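Local coordinates for ABC transporter binding protein AcbH (Actinoplanes, PDB 3OO8) that binds beta-D-galactopyranose, its exclusive substrate, as the extracellular solute receptor of a bacterial ABC transporter, at residues Q50-S55 with K316-Y321; S84-F89 with G302-K307; P105-W110 with G130-V135; L134-N139 with V339-G344. The protein carries 2 engineered substitutions. All coordinates share one frame; numbering follows the deposited sequence.

Interaction 1: residues Q50-S55 with K316-Y321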
loop_
_atom_site.group_PDB
_atom_site.type_symbol
_atom_site.label_atom_id
_atom_site.label_comp_id
_atom_site.label_asym_id
_atom_site.label_seq_id
_atom_site.Cartn_x
_atom_site.Cartn_y
_atom_site.Cartn_z
ATOM N N GLN A 50 10.828 7.345 23.078
ATOM C CA GLN A 50 11.131 7.215 24.522
ATOM C C GLN A 50 11.396 5.745 24.850
ATOM O O GLN A 50 12.350 5.434 25.564
ATOM C CB GLN A 50 9.981 7.733 25.383
ATOM C CG GLN A 50 9.676 9.197 25.143
ATOM C CD GLN A 50 8.658 9.743 26.100
ATOM O OE1 GLN A 50 7.725 9.055 26.501
ATOM N NE2 GLN A 50 8.825 11.007 26.463
ATOM N N GLN A 51 10.576 4.831 24.319
ATOM C CA GLN A 51 10.763 3.401 24.563
ATOM C C GLN A 51 12.084 2.908 23.932
ATOM O O GLN A 51 12.810 2.101 24.527
ATOM C CB GLN A 51 9.542 2.589 24.116
ATOM C CG GLN A 51 8.239 2.947 24.857
ATOM C CD GLN A 51 7.196 1.823 24.723
ATOM O OE1 GLN A 51 7.545 0.646 24.774
ATOM N NE2 GLN A 51 5.943 2.182 24.612
ATOM N N ALA A 52 12.434 3.454 22.762
ATOM C CA ALA A 52 13.700 3.121 22.086
ATOM C C ALA A 52 14.896 3.522 22.923
ATOM O O ALA A 52 15.861 2.753 23.082
ATOM C CB ALA A 52 13.751 3.777 20.685
ATOM N N THR A 53 14.860 4.728 23.475
ATOM C CA THR A 53 15.948 5.133 24.364
ATOM C C THR A 53 16.024 4.254 25.615
ATOM O O THR A 53 17.092 3.794 26.008
ATOM C CB THR A 53 15.804 6.617 24.740
ATOM O OG1 THR A 53 15.846 7.396 23.541
ATOM C CG2 THR A 53 16.909 7.064 25.689
ATOM N N THR A 54 14.890 3.984 26.231
ATOM C CA THR A 54 14.904 3.135 27.434
ATOM C C THR A 54 15.568 1.780 27.148
ATOM O O THR A 54 16.356 1.276 27.968
ATOM C CB THR A 54 13.453 2.946 27.940
ATOM O OG1 THR A 54 12.873 4.229 28.171
ATOM C CG2 THR A 54 13.427 2.125 29.212
ATOM N N SER A 55 15.286 1.195 25.978
ATOM C CA SER A 55 15.817 -0.117 25.591
ATOM C C SER A 55 17.270 -0.065 25.136
ATOM O O SER A 55 18.118 -0.821 25.627
ATOM C CB SER A 55 14.972 -0.739 24.477
ATOM O OG SER A 55 15.507 -1.978 24.024
ATOM N N LYS A 316 21.893 2.808 14.011
ATOM C CA LYS A 316 21.643 1.398 13.753
ATOM C C LYS A 316 21.070 0.683 14.969
ATOM O O LYS A 316 20.266 -0.218 14.817
ATOM C CB LYS A 316 22.919 0.706 13.250
ATOM C CG LYS A 316 23.252 1.052 11.817
ATOM C CD LYS A 316 24.628 0.472 11.415
ATOM C CE LYS A 316 24.949 0.777 9.969
ATOM N NZ LYS A 316 26.341 0.253 9.645
ATOM N N LYS A 317 21.459 1.084 16.180
ATOM C CA LYS A 317 20.904 0.429 17.367
ATOM C C LYS A 317 19.428 0.748 17.478
ATOM O O LYS A 317 18.634 -0.110 17.841
ATOM C CB LYS A 317 21.589 0.896 18.660
ATOM C CG LYS A 317 23.045 0.452 18.798
ATOM C CD LYS A 317 23.535 0.675 20.244
ATOM C CE LYS A 317 22.736 -0.162 21.257
ATOM N NZ LYS A 317 23.249 -0.130 22.673
ATOM N N VAL A 318 19.083 1.987 17.135
ATOM C CA VAL A 318 17.685 2.428 17.191
ATOM C C VAL A 318 16.897 1.658 16.122
ATOM O O VAL A 318 15.774 1.207 16.366
ATOM C CB VAL A 318 17.536 3.961 17.103
ATOM C CG1 VAL A 318 16.040 4.350 17.030
ATOM C CG2 VAL A 318 18.123 4.629 18.349
ATOM N N LEU A 319 17.462 1.505 14.924
ATOM C CA LEU A 319 16.779 0.701 13.908
ATOM C C LEU A 319 16.547 -0.745 14.354
ATOM O O LEU A 319 15.513 -1.329 14.049
ATOM C CB LEU A 319 17.553 0.721 12.588
ATOM C CG LEU A 319 17.524 2.008 11.752
ATOM C CD1 LEU A 319 18.466 1.893 10.529
ATOM C CD2 LEU A 319 16.100 2.413 11.288
ATOM N N GLN A 320 17.534 -1.356 15.018
ATOM C CA GLN A 320 17.347 -2.704 15.544
ATOM C C GLN A 320 16.139 -2.776 16.462
ATOM O O GLN A 320 15.378 -3.730 16.393
ATOM C CB GLN A 320 18.612 -3.185 16.259
ATOM C CG GLN A 320 19.686 -3.427 15.263
ATOM C CD GLN A 320 21.041 -3.758 15.878
ATOM O OE1 GLN A 320 21.158 -3.953 17.082
ATOM N NE2 GLN A 320 22.064 -3.836 15.040
ATOM N N TYR A 321 15.969 -1.768 17.308
ATOM C CA TYR A 321 14.808 -1.707 18.194
ATOM C C TYR A 321 13.519 -1.549 17.404
ATOM O O TYR A 321 12.487 -2.196 17.708
ATOM C CB TYR A 321 14.984 -0.581 19.233
ATOM C CG TYR A 321 13.709 -0.373 20.027
ATOM C CD1 TYR A 321 13.442 -1.150 21.157
ATOM C CD2 TYR A 321 12.754 0.515 19.600
ATOM C CE1 TYR A 321 12.253 -1.015 21.831
ATOM C CE2 TYR A 321 11.597 0.670 20.280
ATOM C CZ TYR A 321 11.341 -0.098 21.366
ATOM O OH TYR A 321 10.128 0.100 22.000
HETATM O O HOH W 1 9.845 -1.621 24.078
#
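Helices 39-56 and 312-322 approach each other at A52 and Y321, the axes of their 50-55 and 316-321 segments 9.8 Å apart and their N-to-C directions 111° from one another. They are helices flanking the sheet of one lobe of a class 2 solute-binding protein fold, meeting in a partly buried contact bridged by one aromatic ring. With CG anti to the backbone N (chi1 172°), Y321 sends its ring against the side of the first helix. A52 lies over one face in a CH-pi contact, its CA 3.8 Å from the ring centroid, while A52 CB rests beside Y321 CD2 at 3.6 Å. S55 borders the ring obliquely, its OG 3.6 Å from Y321 CD1. V318 adds a looser methyl contact to A52 CB, and A327 of helix 325-332 also touches the Y321 side chain. With an alanine in place of Y321, A52 and S55 would probably face a gap between the helices, and the link to Q51 through water would be lost. That link runs through a water in the ring plane, 2.7 Å from Y321 OH and weakly bonded to Q51 OE1; Q51 CB touches Y321 OH at 3.3 Å.

Interaction 2: residues S84-F89 with G302-K307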
loop_
_atom_site.group_PDB
_atom_site.type_symbol
_atom_site.label_atom_id
_atom_site.label_comp_id
_atom_site.label_asym_id
_atom_site.label_seq_id
_atom_site.Cartn_x
_atom_site.Cartn_y
_atom_site.Cartn_z
ATOM N N SER A 84 19.970 11.631 11.551
ATOM C CA SER A 84 20.661 10.347 11.661
ATOM C C SER A 84 19.863 9.196 11.062
ATOM O O SER A 84 20.421 8.185 10.589
ATOM C CB SER A 84 20.883 10.018 13.149
ATOM O OG SER A 84 21.619 11.042 13.820
ATOM N N LEU A 85 18.550 9.327 11.226
ATOM C CA LEU A 85 17.542 8.409 10.723
ATOM C C LEU A 85 16.404 9.251 10.182
ATOM O O LEU A 85 16.254 10.403 10.562
ATOM C CB LEU A 85 16.962 7.571 11.886
ATOM C CG LEU A 85 17.955 6.541 12.411
ATOM C CD1 LEU A 85 17.404 5.715 13.570
ATOM C CD2 LEU A 85 18.370 5.602 11.253
ATOM N N ALA A 86 15.607 8.673 9.291
ATOM C CA ALA A 86 14.410 9.351 8.812
ATOM C C ALA A 86 13.239 8.428 8.476
ATOM O O ALA A 86 13.399 7.273 8.163
ATOM C CB ALA A 86 14.766 10.245 7.586
ATOM N N THR A 87 12.039 8.955 8.575
ATOM C CA THR A 87 10.882 8.247 8.119
ATOM C C THR A 87 10.803 8.179 6.601
ATOM O O THR A 87 10.997 9.184 5.927
ATOM C CB THR A 87 9.636 9.030 8.531
ATOM O OG1 THR A 87 9.765 10.412 8.146
ATOM C CG2 THR A 87 9.448 8.946 10.057
ATOM N N TRP A 88 10.497 7.006 6.059
ATOM C CA TRP A 88 10.244 6.931 4.622
ATOM C C TRP A 88 9.314 5.742 4.369
ATOM O O TRP A 88 8.574 5.334 5.254
ATOM C CB TRP A 88 11.560 6.872 3.797
ATOM C CG TRP A 88 11.308 7.213 2.349
ATOM C CD1 TRP A 88 11.511 6.408 1.255
ATOM C CD2 TRP A 88 10.751 8.436 1.849
ATOM N NE1 TRP A 88 11.105 7.059 0.115
ATOM C CE2 TRP A 88 10.628 8.297 0.445
ATOM C CE3 TRP A 88 10.321 9.624 2.447
ATOM C CZ2 TRP A 88 10.086 9.309 -0.365
ATOM C CZ3 TRP A 88 9.803 10.655 1.619
ATOM C CH2 TRP A 88 9.693 10.468 0.242
ATOM N N PHE A 89 9.362 5.151 3.182
ATOM C CA PHE A 89 8.470 4.015 2.898
ATOM C C PHE A 89 9.002 3.256 1.688
ATOM O O PHE A 89 9.813 3.782 0.908
ATOM C CB PHE A 89 7.051 4.543 2.628
ATOM C CG PHE A 89 7.015 5.739 1.707
ATOM C CD1 PHE A 89 7.027 5.593 0.312
ATOM C CD2 PHE A 89 6.949 7.018 2.237
ATOM C CE1 PHE A 89 6.973 6.704 -0.526
ATOM C CE2 PHE A 89 6.914 8.121 1.409
ATOM C CZ PHE A 89 6.936 7.975 0.040
ATOM N N GLY A 302 8.235 2.865 6.833
ATOM C CA GLY A 302 9.387 2.426 7.629
ATOM C C GLY A 302 10.387 3.537 7.811
ATOM O O GLY A 302 10.015 4.711 7.863
ATOM N N PHE A 303 11.654 3.155 7.948
ATOM C CA PHE A 303 12.712 4.110 8.283
ATOM C C PHE A 303 13.963 3.797 7.497
ATOM O O PHE A 303 14.214 2.636 7.150
ATOM C CB PHE A 303 13.019 4.039 9.781
ATOM C CG PHE A 303 11.785 4.221 10.603
ATOM C CD1 PHE A 303 11.345 5.490 10.896
ATOM C CD2 PHE A 303 11.037 3.109 11.014
ATOM C CE1 PHE A 303 10.137 5.680 11.590
ATOM C CE2 PHE A 303 9.828 3.276 11.726
ATOM C CZ PHE A 303 9.391 4.570 12.030
ATOM N N ILE A 304 14.687 4.868 7.197
ATOM C CA ILE A 304 15.942 4.787 6.455
ATOM C C ILE A 304 17.059 5.496 7.220
ATOM O O ILE A 304 16.823 6.294 8.142
ATOM C CB ILE A 304 15.833 5.468 5.082
ATOM C CG1 ILE A 304 15.438 6.952 5.257
ATOM C CG2 ILE A 304 14.882 4.668 4.190
ATOM C CD1 ILE A 304 15.323 7.756 3.943
ATOM N N LEU A 305 18.290 5.194 6.807
ATOM C CA LEU A 305 19.492 5.791 7.396
ATOM C C LEU A 305 20.234 6.640 6.342
ATOM O O LEU A 305 20.974 6.082 5.501
ATOM C CB LEU A 305 20.398 4.660 7.884
ATOM C CG LEU A 305 21.410 4.952 9.027
ATOM C CD1 LEU A 305 22.005 3.636 9.585
ATOM C CD2 LEU A 305 22.513 5.944 8.588
ATOM N N PRO A 306 20.043 7.966 6.366
ATOM C CA PRO A 306 20.667 8.841 5.359
ATOM C C PRO A 306 22.177 8.709 5.391
ATOM O O PRO A 306 22.768 8.776 6.472
ATOM C CB PRO A 306 20.247 10.236 5.808
ATOM C CG PRO A 306 18.854 10.000 6.437
ATOM C CD PRO A 306 19.108 8.721 7.219
ATOM N N LYS A 307 22.782 8.446 4.235
ATOM C CA LYS A 307 24.255 8.339 4.199
ATOM C C LYS A 307 24.945 9.556 4.819
ATOM O O LYS A 307 25.957 9.402 5.516
ATOM C CB LYS A 307 24.788 8.112 2.775
ATOM C CG LYS A 307 26.311 7.906 2.750
ATOM C CD LYS A 307 26.873 7.671 1.360
ATOM C CE LYS A 307 26.613 6.261 0.842
ATOM N NZ LYS A 307 27.074 6.074 -0.581
#
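The ring of F303 has A86 O at its edge, near the ring plane, and T87 CG2 meets its CE1 obliquely at 3.7 Å; F32 of the adjoining strand 30-34 brings another ring to it nearly at right angles. W88 and F89 lay part of one ring face against each other, and I304 CD1 approaches W88 obliquely, touching its CB at 3.9 Å. F303, W88 and F89 belong to an antiparallel strand pair, 85-89 with 301-304, inside the mixed sheet of a class 2 solute-binding protein. A86 with I304 and W88 with G302 are hydrogen-bonded pairs, and T87 with F303 between them is a non-hydrogen-bonded pair. The bonds of the A86 pair are 2.9 Å each way, A86 N to I304 O and I304 N to A86 O. At the W88 pair both donors stand well above the carbonyl planes. T87 and F303 share one face of the sheet; A86, I304 and W88 share the other. Helix 67-79 touches both W88, through Q71 and I74, and T87, through F70. F89 lies by Q71 and R373, galactose-binding residues although no sugar is bound here, and makes a cation-pi contact with R373. L85 crosses L305 obliquely, its CD2 3.8 Å from L305 CG. I304 sets CG1 between its backbone N and carbonyl carbon (chi1 59°), which lays that atom 4.1 Å from A86 CB.

Interaction 3: residues P105-W110 with G130-V135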
loop_
_atom_site.group_PDB
_atom_site.type_symbol
_atom_site.label_atom_id
_atom_site.label_comp_id
_atom_site.label_asym_id
_atom_site.label_seq_id
_atom_site.Cartn_x
_atom_site.Cartn_y
_atom_site.Cartn_z
ATOM N N PRO A 105 23.558 1.370 3.597
ATOM C CA PRO A 105 22.990 0.038 3.687
ATOM C C PRO A 105 23.006 -0.479 5.135
ATOM O O PRO A 105 23.897 -0.107 5.941
ATOM C CB PRO A 105 23.892 -0.798 2.776
ATOM C CG PRO A 105 25.191 -0.125 2.848
ATOM C CD PRO A 105 24.908 1.348 2.977
ATOM N N ILE A 106 22.011 -1.296 5.476
ATOM C CA ILE A 106 21.849 -1.778 6.838
ATOM C C ILE A 106 21.753 -3.297 6.921
ATOM O O ILE A 106 20.963 -3.871 7.686
ATOM C CB ILE A 106 20.653 -1.077 7.533
ATOM C CG1 ILE A 106 19.425 -1.176 6.638
ATOM C CG2 ILE A 106 20.959 0.410 7.742
ATOM C CD1 ILE A 106 18.146 -0.820 7.386
ATOM N N ASP A 107 22.651 -3.963 6.183
ATOM C CA ASP A 107 22.672 -5.409 6.197
ATOM C C ASP A 107 22.984 -5.869 7.616
ATOM O O ASP A 107 22.538 -6.933 8.022
ATOM C CB ASP A 107 23.728 -5.968 5.227
ATOM C CG ASP A 107 23.428 -5.644 3.777
ATOM O OD1 ASP A 107 22.251 -5.413 3.448
ATOM O OD2 ASP A 107 24.358 -5.663 2.948
ATOM N N ASP A 108 23.810 -5.099 8.330
ATOM C CA ASP A 108 24.150 -5.421 9.704
ATOM C C ASP A 108 22.960 -5.403 10.671
ATOM O O ASP A 108 22.788 -6.313 11.478
ATOM C CB ASP A 108 25.359 -4.619 10.222
ATOM C CG ASP A 108 25.216 -3.116 10.058
ATOM O OD1 ASP A 108 24.182 -2.585 9.555
ATOM O OD2 ASP A 108 26.166 -2.421 10.475
ATOM N N VAL A 109 22.108 -4.388 10.548
ATOM C CA VAL A 109 20.855 -4.346 11.292
ATOM C C VAL A 109 20.032 -5.586 10.979
ATOM O O VAL A 109 19.487 -6.223 11.879
ATOM C CB VAL A 109 20.034 -3.095 10.886
ATOM C CG1 VAL A 109 18.614 -3.142 11.499
ATOM C CG2 VAL A 109 20.778 -1.818 11.332
ATOM N N TRP A 110 19.956 -5.938 9.696
ATOM C CA TRP A 110 19.161 -7.081 9.254
ATOM C C TRP A 110 19.692 -8.450 9.687
ATOM O O TRP A 110 18.928 -9.383 9.865
ATOM C CB TRP A 110 18.841 -6.970 7.746
ATOM C CG TRP A 110 17.618 -6.079 7.482
ATOM C CD1 TRP A 110 17.605 -4.737 7.324
ATOM C CD2 TRP A 110 16.275 -6.527 7.379
ATOM N NE1 TRP A 110 16.293 -4.299 7.104
ATOM C CE2 TRP A 110 15.471 -5.390 7.139
ATOM C CE3 TRP A 110 15.671 -7.785 7.474
ATOM C CZ2 TRP A 110 14.088 -5.471 6.980
ATOM C CZ3 TRP A 110 14.292 -7.882 7.319
ATOM C CH2 TRP A 110 13.513 -6.719 7.068
ATOM N N GLY A 130 20.472 -5.302 -3.916
ATOM C CA GLY A 130 20.291 -6.416 -3.008
ATOM C C GLY A 130 20.620 -6.116 -1.547
ATOM O O GLY A 130 20.368 -6.965 -0.704
ATOM N N HIS A 131 21.180 -4.945 -1.262
ATOM C CA HIS A 131 21.423 -4.555 0.140
ATOM C C HIS A 131 20.113 -4.088 0.757
ATOM O O HIS A 131 19.238 -3.574 0.052
ATOM C CB HIS A 131 22.387 -3.383 0.258
ATOM C CG HIS A 131 23.794 -3.739 -0.112
ATOM N ND1 HIS A 131 24.535 -4.654 0.604
ATOM C CD2 HIS A 131 24.590 -3.314 -1.123
ATOM C CE1 HIS A 131 25.727 -4.784 0.046
ATOM N NE2 HIS A 131 25.787 -3.983 -1.004
ATOM N N TYR A 132 20.027 -4.208 2.082
ATOM C CA TYR A 132 18.879 -3.656 2.816
ATOM C C TYR A 132 19.070 -2.156 3.058
ATOM O O TYR A 132 20.168 -1.712 3.354
ATOM C CB TYR A 132 18.795 -4.323 4.186
ATOM C CG TYR A 132 18.281 -5.742 4.166
ATOM C CD1 TYR A 132 16.913 -6.001 4.045
ATOM C CD2 TYR A 132 19.142 -6.832 4.275
ATOM C CE1 TYR A 132 16.426 -7.292 4.013
ATOM C CE2 TYR A 132 18.645 -8.141 4.251
ATOM C CZ TYR A 132 17.282 -8.363 4.126
ATOM O OH TYR A 132 16.754 -9.633 4.139
ATOM N N TYR A 133 17.996 -1.370 2.945
ATOM C CA TYR A 133 18.031 0.079 3.163
ATOM C C TYR A 133 16.912 0.577 4.082
ATOM O O TYR A 133 16.970 1.695 4.590
ATOM C CB TYR A 133 18.018 0.854 1.824
ATOM C CG TYR A 133 19.284 0.639 1.022
ATOM C CD1 TYR A 133 20.404 1.386 1.299
ATOM C CD2 TYR A 133 19.314 -0.308 -0.014
ATOM C CE1 TYR A 133 21.586 1.207 0.565
ATOM C CE2 TYR A 133 20.483 -0.500 -0.742
ATOM C CZ TYR A 133 21.594 0.264 -0.440
ATOM O OH TYR A 133 22.750 0.094 -1.183
ATOM N N LEU A 134 15.893 -0.260 4.263
ATOM C CA LEU A 134 14.720 0.128 5.042
ATOM C C LEU A 134 14.493 -0.825 6.209
ATOM O O LEU A 134 14.705 -2.041 6.071
ATOM C CB LEU A 134 13.475 0.053 4.141
ATOM C CG LEU A 134 12.125 0.579 4.708
ATOM C CD1 LEU A 134 11.981 2.077 4.440
ATOM C CD2 LEU A 134 10.919 -0.200 4.174
ATOM N N VAL A 135 13.983 -0.287 7.329
ATOM C CA VAL A 135 13.364 -1.152 8.350
ATOM C C VAL A 135 11.873 -0.846 8.334
ATOM O O VAL A 135 11.510 0.295 8.617
ATOM C CB VAL A 135 13.830 -0.886 9.769
ATOM C CG1 VAL A 135 13.011 -1.786 10.718
ATOM C CG2 VAL A 135 15.310 -1.225 9.909
#
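P105 packs its CB against Y133 CE1 at 3.8 Å, the two side chains lying side by side and pointing the same way. Next, I106 occupies the N-cap position of helix 107-113 and gives its backbone N-H to Y132 O at 2.8 Å; its CD1 reaches V135 CG2, where the side chains cross at about a right angle. D107, in the first turn, divides its carboxylate between two donors, carried to the 130-135 segment by a CG anti to the carbonyl carbon (chi1 -65°). OD1 receives the backbone N of Y132, met nearly along its C-O axis, and OD2 takes H131 ND1 on its syn side at 2.6 Å. Carboxylate and imidazole are nearly coplanar, 30° apart. At this length the bond may be charge-assisted if the imidazole is protonated. V109 adds a methyl contact to V135. W110 then turns back over the second segment, its five-membered ring in an offset stack on Y132, with centroids 3.7 Å apart and planes only 6° from parallel. In the plane of the indole, NE1 donates to L134 O at 2.9 Å, a bond that fixes the ring's rotation. A leucine at W110 would probably strip Y132 of its stacking partner and leave L134 O without its indole donor. The helix start is thus joined by side chains and backbone to the turn entering strand 134-147. Beyond the contact, helix 119-124 brings K122 against both stacked residues, helix 312-322 packs L319 on I106 and V135, and helix 92-99 touches Y133 through A98 and L134 through L94.

Interaction 4: residues L134-N139 with V339-G344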
loop_
_atom_site.group_PDB
_atom_site.type_symbol
_atom_site.label_atom_id
_atom_site.label_comp_id
_atom_site.label_asym_id
_atom_site.label_seq_id
_atom_site.Cartn_x
_atom_site.Cartn_y
_atom_site.Cartn_z
ATOM N N LEU A 134 15.893 -0.260 4.263
ATOM C CA LEU A 134 14.720 0.128 5.042
ATOM C C LEU A 134 14.493 -0.825 6.209
ATOM O O LEU A 134 14.705 -2.041 6.071
ATOM C CB LEU A 134 13.475 0.053 4.141
ATOM C CG LEU A 134 12.125 0.579 4.708
ATOM C CD1 LEU A 134 11.981 2.077 4.440
ATOM C CD2 LEU A 134 10.919 -0.200 4.174
ATOM N N VAL A 135 13.983 -0.287 7.329
ATOM C CA VAL A 135 13.364 -1.152 8.350
ATOM C C VAL A 135 11.873 -0.846 8.334
ATOM O O VAL A 135 11.510 0.295 8.617
ATOM C CB VAL A 135 13.830 -0.886 9.769
ATOM C CG1 VAL A 135 13.011 -1.786 10.718
ATOM C CG2 VAL A 135 15.310 -1.225 9.909
ATOM N N PRO A 136 11.046 -1.830 7.981
ATOM C CA PRO A 136 9.607 -1.487 7.898
ATOM C C PRO A 136 8.942 -1.556 9.258
ATOM O O PRO A 136 9.460 -2.221 10.169
ATOM C CB PRO A 136 9.061 -2.609 7.002
ATOM C CG PRO A 136 9.891 -3.775 7.286
ATOM C CD PRO A 136 11.283 -3.233 7.573
ATOM N N LEU A 137 7.785 -0.906 9.382
ATOM C CA LEU A 137 7.060 -0.869 10.663
ATOM C C LEU A 137 5.650 -1.426 10.533
ATOM O O LEU A 137 5.264 -2.288 11.326
ATOM C CB LEU A 137 7.015 0.566 11.241
ATOM C CG LEU A 137 6.593 0.593 12.720
ATOM C CD1 LEU A 137 7.632 -0.089 13.622
ATOM C CD2 LEU A 137 6.367 2.058 13.127
ATOM N N TYR A 138 4.866 -0.954 9.554
ATOM C CA TYR A 138 3.467 -1.376 9.424
ATOM C C TYR A 138 2.998 -1.188 7.977
ATOM O O TYR A 138 3.614 -0.463 7.194
ATOM C CB TYR A 138 2.514 -0.573 10.352
ATOM C CG TYR A 138 2.648 0.919 10.129
ATOM C CD1 TYR A 138 2.030 1.531 9.026
ATOM C CD2 TYR A 138 3.483 1.694 10.949
ATOM C CE1 TYR A 138 2.228 2.905 8.746
ATOM C CE2 TYR A 138 3.716 3.046 10.663
ATOM C CZ TYR A 138 3.081 3.634 9.578
ATOM O OH TYR A 138 3.323 4.958 9.326
ATOM N N ASN A 139 1.902 -1.855 7.660
ATOM C CA ASN A 139 1.207 -1.685 6.374
ATOM C C ASN A 139 -0.299 -1.865 6.546
ATOM O O ASN A 139 -0.770 -2.095 7.668
ATOM C CB ASN A 139 1.837 -2.513 5.235
ATOM C CG ASN A 139 1.960 -3.995 5.545
ATOM O OD1 ASN A 139 1.235 -4.546 6.382
ATOM N ND2 ASN A 139 2.887 -4.659 4.838
ATOM N N VAL A 339 -1.147 -2.446 10.413
ATOM C CA VAL A 339 -0.693 -3.627 11.149
ATOM C C VAL A 339 0.801 -3.872 10.956
ATOM O O VAL A 339 1.383 -3.648 9.874
ATOM C CB VAL A 339 -1.497 -4.919 10.771
ATOM C CG1 VAL A 339 -2.997 -4.736 11.139
ATOM C CG2 VAL A 339 -1.397 -5.181 9.251
ATOM N N GLY A 340 1.413 -4.314 12.043
ATOM C CA GLY A 340 2.838 -4.664 12.033
ATOM C C GLY A 340 3.190 -5.803 11.075
ATOM O O GLY A 340 2.378 -6.704 10.837
ATOM N N LEU A 341 4.436 -5.796 10.598
ATOM C CA LEU A 341 4.925 -6.859 9.705
ATOM C C LEU A 341 5.637 -7.980 10.447
ATOM O O LEU A 341 5.923 -9.027 9.848
ATOM C CB LEU A 341 5.898 -6.330 8.637
ATOM C CG LEU A 341 5.274 -5.572 7.470
ATOM C CD1 LEU A 341 4.822 -4.170 7.876
ATOM C CD2 LEU A 341 6.312 -5.500 6.323
ATOM N N ALA A 342 5.876 -7.793 11.743
ATOM C CA ALA A 342 6.610 -8.822 12.488
ATOM C C ALA A 342 5.868 -10.164 12.510
ATOM O O ALA A 342 4.650 -10.219 12.722
ATOM C CB ALA A 342 6.890 -8.329 13.896
ATOM N N ASN A 343 6.599 -11.254 12.278
ATOM C CA ASN A 343 5.942 -12.577 12.272
ATOM C C ASN A 343 5.240 -12.879 13.607
ATOM O O ASN A 343 5.836 -12.713 14.669
ATOM C CB ASN A 343 6.959 -13.696 12.028
ATOM C CG ASN A 343 7.444 -13.754 10.604
ATOM O OD1 ASN A 343 6.760 -13.321 9.673
ATOM N ND2 ASN A 343 8.645 -14.294 10.418
ATOM N N GLY A 344 3.989 -13.314 13.536
ATOM C CA GLY A 344 3.254 -13.737 14.724
ATOM C C GLY A 344 2.784 -12.608 15.621
ATOM O O GLY A 344 2.324 -12.833 16.750
HETATM O O HOH W 2 1.675 -6.798 7.921
#
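L341 enters the contact from the loop after the short strand 339-340 and points toward strand 134-147. From CB the chain runs to CG, which stands anti to the carbonyl carbon, beside the backbone N (chi1 -76°), and lies 3.7 Å from N139 ND2. There it forks. CD1 settles against the backbone of Y138, 3.5 Å from its CA, and also meets N139 ND2 at 3.6 Å. CD2 goes the other way, to P136 CB at 4.0 Å, where proline and leucine cross at about a right angle. One leucine thus spans three residues of the strand. Beside it the backbones pair: N139 and V339 form an antiparallel hydrogen-bonded pair, N139 N to V339 O at 2.9 Å and V339 N to N139 O at 2.8 Å. A short, weakly bonded strand, 200 residues on in the chain, is thereby joined antiparallel to strand 134-147 of the mixed sheet. A water donates to N139 OD1 and to G340 O, so it bridges the two segments; N139 ND2 bonds T300 OG1. L137 O, buried here, finds no hydrogen-bond partner; G340 CA comes to it at 3.5 Å in a nearly straight CA-H...O contact. Y138 turns its ring elsewhere, its plane nearly parallel to that of F331, which it meets, and its OH bonds D301 and Y36. Around the contact, helix 352-363 packs on V339 and N139, helix 325-332 on L137 and Y138, and helix 119-124 on P136 and L341.

How the interactions relate
The four contacts touch one another around part of the mixed sheet. Strand 134-147 is common to interactions 3 and 4, which share L134 and V135, and it pairs with strand 301-304 of interaction 2, V135 N being 2.9 Å from F303 O, probably hydrogen-bonded. Helix 312-322 of interaction 1 covers this junction: L319 CD2 touches F303 CB at 3.8 Å and V135 CG2 at 4.0 Å, and K316 NZ makes a 2.8 Å salt bridge to D108 OD2 of interaction 3. No galactose is bound here; in interaction 2 the F89 side chain is about 3 Å from those of Q71 and R373, in interaction 4 that of Y138 is about 7 Å from R373, and interaction 1 lies away.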